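Long-range contacts in Alpha/beta fold hydrolase (Pseudomonas aeruginosa, PDB 6I8W), which acts as a membrane-bound phospholipase A that degrades membrane phospholipids in this pathogen as a virulence factor, and may also hydrolyse monoacylglycerols: residues D197-P205 with N283-E291; V185-Q193 with K211-S222. All blocks are in the same frame, centred on the assembly; numbering follows the deposited sequence.

Contact 1 (D197-P205 with N283-E291); sequences DFVFVQQPP and NCGHVPMVE. With BOG (octyl beta-D-glucopyranoside), chain D; MYR (myristic acid), chain C.
Glu291 reaches across to the backbone of 197-205 and accepts hydrogen bonds from two consecutive amides: Gln202 N lies 2.7 Å from Glu291 OE1 (N-H...O angle 171°) and Val201 N 3.0 Å from Glu291 OE2, each from above the carboxylate plane. OE2 is gripped again by Gly285 N, on the opposite face from Val201 N, and by a water shared with Val199 O and Val287 N. So many donors would probably favour the ionised carboxylate. The acid gets there on an extended chain, CG anti to its own N (chi1 -176°), running past Phe200. Val201 lays CG2 against the Cys284-Gly285 peptide, 3.6 Å from Gly285 N, and CG1 faces Asn283. Phe200 CZ touches Val290 CG1 at the ring edge, while Pro204 CD sits over one face. The glucoside's octyl tail reaches Phe200 CE2 and myristic acid meets Val287 CG1, so this side borders both. His286 N donates to Val199 O at 3.1 Å; ND1 is hydrogen-bonded to Asp258 and NE2 to Ser137, consistent with a Ser-His-Asp triad. The contact joins the end of helix 191-199 to the loop after edge strand 276-281 and to helix 288-291, with Phe198 against helix 172-177.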
# COMPACT_ATOMS: atom_id res chain seq x y z
N ASP A 197 4.83 10.93 11.12
CA ASP A 197 5.23 12.33 10.84
C ASP A 197 5.92 12.44 9.49
O ASP A 197 5.83 13.46 8.80
CB ASP A 197 6.17 12.87 11.93
CG ASP A 197 5.49 12.99 13.29
OD1 ASP A 197 4.25 12.95 13.34
OD2 ASP A 197 6.21 13.12 14.31
N PHE A 198 6.58 11.36 9.09
CA PHE A 198 7.35 11.34 7.85
C PHE A 198 6.47 11.25 6.59
O PHE A 198 6.84 11.77 5.53
CB PHE A 198 8.34 10.17 7.88
CG PHE A 198 9.39 10.23 6.81
CD1 PHE A 198 10.30 11.28 6.77
CD2 PHE A 198 9.51 9.21 5.88
CE1 PHE A 198 11.28 11.33 5.80
CE2 PHE A 198 10.49 9.25 4.91
CZ PHE A 198 11.38 10.31 4.87
N VAL A 199 5.32 10.59 6.70
CA VAL A 199 4.50 10.35 5.51
C VAL A 199 3.21 11.19 5.48
O VAL A 199 2.57 11.28 4.44
CB VAL A 199 4.11 8.86 5.37
CG1 VAL A 199 5.36 7.95 5.30
CG2 VAL A 199 3.19 8.43 6.50
N PHE A 200 2.85 11.81 6.61
CA PHE A 200 1.65 12.67 6.67
C PHE A 200 1.98 14.15 6.87
O PHE A 200 2.81 14.51 7.71
CB PHE A 200 0.72 12.27 7.82
CG PHE A 200 0.05 10.94 7.65
CD1 PHE A 200 -0.96 10.78 6.70
CD2 PHE A 200 0.40 9.86 8.45
CE1 PHE A 200 -1.59 9.55 6.55
CE2 PHE A 200 -0.22 8.64 8.31
CZ PHE A 200 -1.21 8.47 7.36
N VAL A 201 1.29 15.02 6.14
CA VAL A 201 1.30 16.42 6.51
C VAL A 201 0.29 16.64 7.64
O VAL A 201 0.65 17.14 8.70
CB VAL A 201 0.98 17.33 5.30
CG1 VAL A 201 0.86 18.79 5.75
CG2 VAL A 201 2.07 17.16 4.24
N GLN A 202 -0.96 16.26 7.41
CA GLN A 202 -1.97 16.30 8.48
C GLN A 202 -2.34 14.87 8.77
O GLN A 202 -3.00 14.21 7.96
CB GLN A 202 -3.22 17.11 8.08
CG GLN A 202 -3.01 18.62 8.01
CD GLN A 202 -4.30 19.39 7.73
OE1 GLN A 202 -4.92 19.22 6.67
NE2 GLN A 202 -4.70 20.24 8.67
N GLN A 203 -1.90 14.37 9.92
CA GLN A 203 -2.13 12.99 10.24
C GLN A 203 -3.57 12.78 10.68
O GLN A 203 -4.07 13.53 11.50
CB GLN A 203 -1.18 12.51 11.33
CG GLN A 203 -1.35 11.04 11.65
CD GLN A 203 -0.95 10.71 13.06
OE1 GLN A 203 0.17 10.99 13.47
NE2 GLN A 203 -1.88 10.14 13.81
N PRO A 204 -4.24 11.77 10.13
CA PRO A 204 -5.58 11.46 10.66
C PRO A 204 -5.51 11.04 12.14
O PRO A 204 -4.52 10.43 12.55
CB PRO A 204 -6.05 10.29 9.77
CG PRO A 204 -5.24 10.41 8.52
CD PRO A 204 -3.90 10.96 8.95
N PRO A 205 -6.54 11.38 12.93
CA PRO A 205 -6.64 11.03 14.35
C PRO A 205 -6.50 9.52 14.54
O PRO A 205 -7.13 8.75 13.82
CB PRO A 205 -8.05 11.50 14.74
CG PRO A 205 -8.38 12.54 13.75
CD PRO A 205 -7.72 12.14 12.47
N ASN A 283 -0.54 20.60 -0.09
CA ASN A 283 -0.30 20.39 1.34
C ASN A 283 -0.63 18.97 1.77
O ASN A 283 -1.29 18.75 2.79
CB ASN A 283 -1.12 21.38 2.19
CG ASN A 283 -0.51 21.60 3.58
OD1 ASN A 283 0.70 21.63 3.73
ND2 ASN A 283 -1.37 21.72 4.58
N CYS A 284 -0.14 18.02 0.99
CA CYS A 284 -0.40 16.61 1.22
C CYS A 284 0.89 15.81 1.14
O CYS A 284 1.84 16.19 0.45
CB CYS A 284 -1.41 16.08 0.19
SG CYS A 284 -2.00 14.44 0.55
N GLY A 285 0.94 14.71 1.88
CA GLY A 285 2.17 13.93 1.94
C GLY A 285 2.19 12.75 1.00
O GLY A 285 1.53 12.75 -0.05
N HIS A 286 2.93 11.73 1.41
CA HIS A 286 3.23 10.55 0.61
C HIS A 286 2.06 9.58 0.38
O HIS A 286 2.10 8.76 -0.54
CB HIS A 286 4.37 9.79 1.31
CG HIS A 286 4.83 8.56 0.59
ND1 HIS A 286 5.24 8.57 -0.73
CD2 HIS A 286 5.02 7.29 1.03
CE1 HIS A 286 5.61 7.36 -1.08
NE2 HIS A 286 5.48 6.56 -0.03
N VAL A 287 1.04 9.64 1.22
CA VAL A 287 -0.06 8.68 1.07
C VAL A 287 -1.41 9.40 1.01
O VAL A 287 -2.23 9.32 1.92
CB VAL A 287 -0.04 7.61 2.21
CG1 VAL A 287 1.15 6.62 2.02
CG2 VAL A 287 0.06 8.26 3.58
N PRO A 288 -1.65 10.13 -0.10
CA PRO A 288 -2.88 10.93 -0.26
C PRO A 288 -4.15 10.10 -0.02
O PRO A 288 -5.12 10.61 0.58
CB PRO A 288 -2.83 11.41 -1.73
CG PRO A 288 -1.45 11.22 -2.18
CD PRO A 288 -0.79 10.17 -1.30
N MET A 289 -4.15 8.84 -0.45
CA MET A 289 -5.34 7.99 -0.30
C MET A 289 -5.63 7.68 1.16
O MET A 289 -6.73 7.26 1.49
CB MET A 289 -5.19 6.70 -1.10
CG MET A 289 -4.35 5.64 -0.42
SD MET A 289 -2.56 6.00 -0.59
CE MET A 289 -1.88 4.50 0.13
N VAL A 290 -4.64 7.87 2.04
CA VAL A 290 -4.88 7.73 3.48
C VAL A 290 -5.10 9.09 4.15
O VAL A 290 -5.99 9.24 4.98
CB VAL A 290 -3.72 7.00 4.18
CG1 VAL A 290 -3.98 6.87 5.69
CG2 VAL A 290 -3.48 5.63 3.55
N GLU A 291 -4.28 10.09 3.79
CA GLU A 291 -4.36 11.41 4.41
C GLU A 291 -5.67 12.14 4.08
O GLU A 291 -6.31 12.72 4.95
CB GLU A 291 -3.16 12.27 3.98
CG GLU A 291 -3.15 13.64 4.70
CD GLU A 291 -1.82 14.40 4.61
OE1 GLU A 291 -1.84 15.62 4.89
OE2 GLU A 291 -0.76 13.80 4.32
C1 BOG D . -10.22 5.81 14.39
O1 BOG D . -9.21 5.64 13.40
C2 BOG D . -10.44 7.32 14.55
O2 BOG D . -9.44 7.82 15.44
C3 BOG D . -11.82 7.72 15.08
O3 BOG D . -12.02 9.14 15.02
C4 BOG D . -12.86 7.00 14.24
O4 BOG D . -14.19 7.43 14.59
C5 BOG D . -12.64 5.51 14.50
O5 BOG D . -11.38 5.09 13.96
C6 BOG D . -13.78 4.64 13.98
O6 BOG D . -13.44 4.03 12.73
C1' BOG D . -8.84 4.28 13.20
C2' BOG D . -8.04 4.18 11.91
C3' BOG D . -7.26 5.46 11.70
C4' BOG D . -6.24 5.34 10.58
C5' BOG D . -4.99 6.12 10.97
C6' BOG D . -4.06 6.31 9.77
C7' BOG D . -2.64 6.57 10.25
C8' BOG D . -2.60 7.74 11.20
C1 MYR C . 4.20 3.63 2.87
O1 MYR C . 3.47 3.42 1.87
O2 MYR C . 5.45 3.72 2.78
C2 MYR C . 3.55 3.87 4.22
C3 MYR C . 2.03 3.73 4.10
C4 MYR C . 1.32 4.29 5.33
C5 MYR C . 1.58 3.45 6.57
C6 MYR C . 0.67 3.90 7.70
C7 MYR C . -0.29 2.79 8.13
C8 MYR C . -1.68 3.35 8.40
C9 MYR C . -2.34 2.71 9.62
C10 MYR C . -3.47 1.77 9.21
C11 MYR C . -4.35 1.37 10.39
C12 MYR C . -5.20 0.16 10.04
C13 MYR C . -6.51 0.17 10.80
C14 MYR C . -7.64 -0.26 9.91
O HOH W 1 5.66 12.59 3.24
O HOH W 2 0.17 11.49 3.12
O HOH W 3 -5.56 14.14 7.17

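Contact 2 (V185-Q193 with K211-S222); sequences VVRQPEDFQ and KRYLGERAVAAS
Lys211 NZ donates to Gln193 OE1 at 2.6 Å, lying in the carbonyl plane on a lone pair, with a C=O...N angle of 135°. The two side chains meet at about a right angle: the lysine is extended, whereas the glutamine bends at chi2 (61°), which turns its amide oxygen toward the ammonium. Its other end is held too, since Gln193 NE2 is hydrogen-bonded to Asp197 and probably to Gln203, so both ends of the amide are held.

One residue back, Phe192 is a knob set into a hole formed by Lys211, Leu214, Gly215 and Ala218. Gly215 CA lies over the ring face, 3.9 Å from the Phe192 ring centroid, a CH-pi contact made where the helix carries no side chain. Leu214 CB comes to Phe192 CZ at 3.7 Å, crossing obliquely, and Ala218 CB reaches Phe192 CD1 at 4.0 Å.

Helices 191-199 and 208-234 both come, in sequence, between strands 154-160 and 250-255, where alpha/beta hydrolases commonly insert their cap; here Leu214 also touches the bound myristic acid, and Tyr213 packs on the long helix 3-38.

Toward the other end, the incoming loop lies along the helix. Val186 CB meets Ala218 CB at 4.0 Å, and Val186 O receives a CA-H...O contact from Val219 CA at 3.3 Å (163° at H). A water bridges Val186 N to Ala218 O. The branches of Val219 divide the loop between them: CG1 touches Arg187 O at 3.5 Å, and CG2 rests on the Gln188-Pro189 peptide bond, where a type I turn leads into helix 191-199. Ser222 presents CB to Val186 O, while Ser222 OG turns back to donate to Val219 O at 2.6 Å.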
# COMPACT_ATOMS: atom_id res chain seq x y z
N VAL A 185 11.57 1.85 8.26
CA VAL A 185 11.82 0.66 9.06
C VAL A 185 11.83 1.06 10.53
O VAL A 185 12.72 1.77 10.98
CB VAL A 185 13.16 -0.02 8.68
CG1 VAL A 185 13.40 -1.19 9.60
CG2 VAL A 185 13.13 -0.49 7.23
N VAL A 186 10.82 0.61 11.26
CA VAL A 186 10.59 1.05 12.63
C VAL A 186 11.26 0.10 13.63
O VAL A 186 10.73 -0.98 13.91
CB VAL A 186 9.08 1.15 12.92
CG1 VAL A 186 8.82 1.68 14.31
CG2 VAL A 186 8.41 2.05 11.88
N ARG A 187 12.43 0.49 14.14
CA ARG A 187 13.23 -0.37 15.02
C ARG A 187 12.78 -0.32 16.48
O ARG A 187 12.85 -1.32 17.21
CB ARG A 187 14.71 0.03 14.95
CG ARG A 187 15.28 0.08 13.55
CD ARG A 187 15.49 -1.30 12.99
NE ARG A 187 16.30 -1.28 11.78
CZ ARG A 187 16.79 -2.37 11.20
NH1 ARG A 187 16.57 -3.56 11.73
NH2 ARG A 187 17.51 -2.26 10.09
N GLN A 188 12.36 0.87 16.91
CA GLN A 188 11.94 1.12 18.29
C GLN A 188 10.53 1.71 18.30
O GLN A 188 10.14 2.38 17.36
CB GLN A 188 12.92 2.06 18.99
CG GLN A 188 14.35 1.60 19.02
CD GLN A 188 14.60 0.65 20.17
OE1 GLN A 188 14.28 -0.54 20.10
NE2 GLN A 188 15.17 1.18 21.25
N PRO A 189 9.79 1.47 19.39
CA PRO A 189 8.39 1.88 19.46
C PRO A 189 8.20 3.38 19.24
O PRO A 189 7.18 3.77 18.66
CB PRO A 189 7.98 1.48 20.89
CG PRO A 189 8.94 0.39 21.28
CD PRO A 189 10.23 0.79 20.63
N GLU A 190 9.18 4.20 19.64
CA GLU A 190 9.05 5.65 19.46
C GLU A 190 9.26 6.06 18.00
O GLU A 190 8.91 7.17 17.59
CB GLU A 190 10.07 6.41 20.31
CG GLU A 190 11.49 6.34 19.76
CD GLU A 190 12.31 5.17 20.27
OE1 GLU A 190 11.75 4.28 20.93
OE2 GLU A 190 13.53 5.14 19.97
N ASP A 191 9.82 5.16 17.19
CA ASP A 191 10.06 5.48 15.78
C ASP A 191 8.78 5.35 14.96
O ASP A 191 8.75 5.75 13.79
CB ASP A 191 11.14 4.58 15.18
CG ASP A 191 12.55 4.94 15.66
OD1 ASP A 191 12.70 5.95 16.38
OD2 ASP A 191 13.51 4.21 15.30
N PHE A 192 7.73 4.80 15.55
CA PHE A 192 6.49 4.66 14.80
C PHE A 192 5.84 6.02 14.62
O PHE A 192 5.39 6.34 13.52
CB PHE A 192 5.51 3.69 15.46
CG PHE A 192 4.28 3.44 14.62
CD1 PHE A 192 4.37 2.78 13.41
CD2 PHE A 192 3.03 3.89 15.05
CE1 PHE A 192 3.23 2.57 12.61
CE2 PHE A 192 1.90 3.68 14.27
CZ PHE A 192 2.00 3.02 13.05
N GLN A 193 5.80 6.83 15.67
CA GLN A 193 5.27 8.19 15.53
C GLN A 193 6.11 8.97 14.53
O GLN A 193 5.59 9.80 13.79
CB GLN A 193 5.24 8.95 16.86
CG GLN A 193 4.59 10.36 16.74
CD GLN A 193 3.14 10.30 16.28
OE1 GLN A 193 2.31 9.68 16.93
NE2 GLN A 193 2.83 10.95 15.15
N LYS A 211 -2.57 3.17 18.35
CA LYS A 211 -1.27 3.60 17.86
C LYS A 211 -0.12 2.77 18.44
O LYS A 211 0.76 2.35 17.71
CB LYS A 211 -1.04 5.07 18.18
CG LYS A 211 0.35 5.57 17.81
CD LYS A 211 0.57 6.96 18.38
CE LYS A 211 2.04 7.20 18.66
NZ LYS A 211 2.28 8.54 19.29
N ARG A 212 -0.14 2.54 19.74
CA ARG A 212 0.91 1.76 20.39
C ARG A 212 1.00 0.33 19.84
O ARG A 212 2.09 -0.21 19.65
CB ARG A 212 0.70 1.73 21.91
CG ARG A 212 1.20 2.99 22.59
CD ARG A 212 1.15 2.89 24.12
NE ARG A 212 -0.03 3.55 24.67
CZ ARG A 212 -1.09 2.91 25.15
NH1 ARG A 212 -1.13 1.58 25.15
NH2 ARG A 212 -2.12 3.60 25.64
N TYR A 213 -0.15 -0.30 19.60
CA TYR A 213 -0.15 -1.66 19.07
C TYR A 213 0.37 -1.66 17.64
O TYR A 213 1.13 -2.55 17.27
CB TYR A 213 -1.54 -2.28 19.16
CG TYR A 213 -1.62 -3.72 18.72
CD1 TYR A 213 -0.85 -4.71 19.34
CD2 TYR A 213 -2.55 -4.13 17.78
CE1 TYR A 213 -0.95 -6.04 18.98
CE2 TYR A 213 -2.67 -5.45 17.42
CZ TYR A 213 -1.87 -6.40 18.01
OH TYR A 213 -2.01 -7.71 17.64
N LEU A 214 -0.05 -0.69 16.83
CA LEU A 214 0.46 -0.60 15.46
C LEU A 214 1.98 -0.45 15.49
O LEU A 214 2.69 -1.07 14.70
CB LEU A 214 -0.17 0.58 14.72
CG LEU A 214 -1.66 0.42 14.42
CD1 LEU A 214 -2.22 1.68 13.76
CD2 LEU A 214 -1.91 -0.82 13.56
N GLY A 215 2.48 0.36 16.43
CA GLY A 215 3.91 0.55 16.61
C GLY A 215 4.60 -0.74 17.04
O GLY A 215 5.71 -1.03 16.59
N GLU A 216 3.96 -1.49 17.93
CA GLU A 216 4.51 -2.78 18.35
C GLU A 216 4.59 -3.73 17.17
O GLU A 216 5.61 -4.39 16.95
CB GLU A 216 3.67 -3.39 19.47
CG GLU A 216 3.77 -2.68 20.81
CD GLU A 216 2.88 -3.29 21.87
OE1 GLU A 216 2.37 -4.41 21.66
OE2 GLU A 216 2.68 -2.64 22.92
N ARG A 217 3.53 -3.79 16.38
CA ARG A 217 3.51 -4.64 15.19
C ARG A 217 4.60 -4.24 14.19
O ARG A 217 5.21 -5.11 13.56
CB ARG A 217 2.13 -4.60 14.53
CG ARG A 217 1.03 -5.23 15.37
CD ARG A 217 -0.35 -4.90 14.83
NE ARG A 217 -0.49 -5.30 13.43
CZ ARG A 217 -0.84 -6.52 13.03
NH1 ARG A 217 -1.09 -7.47 13.93
NH2 ARG A 217 -0.94 -6.79 11.74
N ALA A 218 4.82 -2.94 14.03
CA ALA A 218 5.84 -2.45 13.11
C ALA A 218 7.25 -2.83 13.57
O ALA A 218 8.09 -3.20 12.76
CB ALA A 218 5.72 -0.93 12.94
N VAL A 219 7.50 -2.74 14.87
CA VAL A 219 8.78 -3.17 15.42
C VAL A 219 9.00 -4.66 15.16
O VAL A 219 10.07 -5.07 14.73
CB VAL A 219 8.88 -2.88 16.94
CG1 VAL A 219 10.13 -3.54 17.54
CG2 VAL A 219 8.87 -1.38 17.22
N ALA A 220 7.97 -5.47 15.41
CA ALA A 220 8.09 -6.91 15.22
C ALA A 220 8.39 -7.26 13.75
O ALA A 220 9.06 -8.24 13.47
CB ALA A 220 6.83 -7.62 15.69
N ALA A 221 7.90 -6.43 12.83
CA ALA A 221 8.10 -6.68 11.40
C ALA A 221 9.40 -6.09 10.86
O ALA A 221 9.75 -6.33 9.71
CB ALA A 221 6.91 -6.13 10.61
N SER A 222 10.12 -5.32 11.68
CA SER A 222 11.17 -4.44 11.18
C SER A 222 12.37 -5.20 10.58
O SER A 222 12.92 -4.78 9.57
CB SER A 222 11.65 -3.49 12.28
OG SER A 222 12.18 -4.19 13.41
O HOH W 4 9.08 -1.81 10.37

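How the contacts relate
Both contacts use helix 191-199, contact 2 through its beginning and contact 1 through its end, and their segments alternate along the chain. Their centres are about 18 Å apart, yet they touch where Gln203 OE1 and Gln193 NE2 lie 3.1 Å apart, probably hydrogen-bonded. Contact 1 is largely buried beside the probable triad and is held by backbone amides converging on one carboxylate, with bridging waters. Contact 2 lies farther from the centre and is only partly buried; there an aromatic knob and small apolar side chains pack against a helix, with a single direct hydrogen bond across it, from lysine to glutamine. Myristic acid touches both.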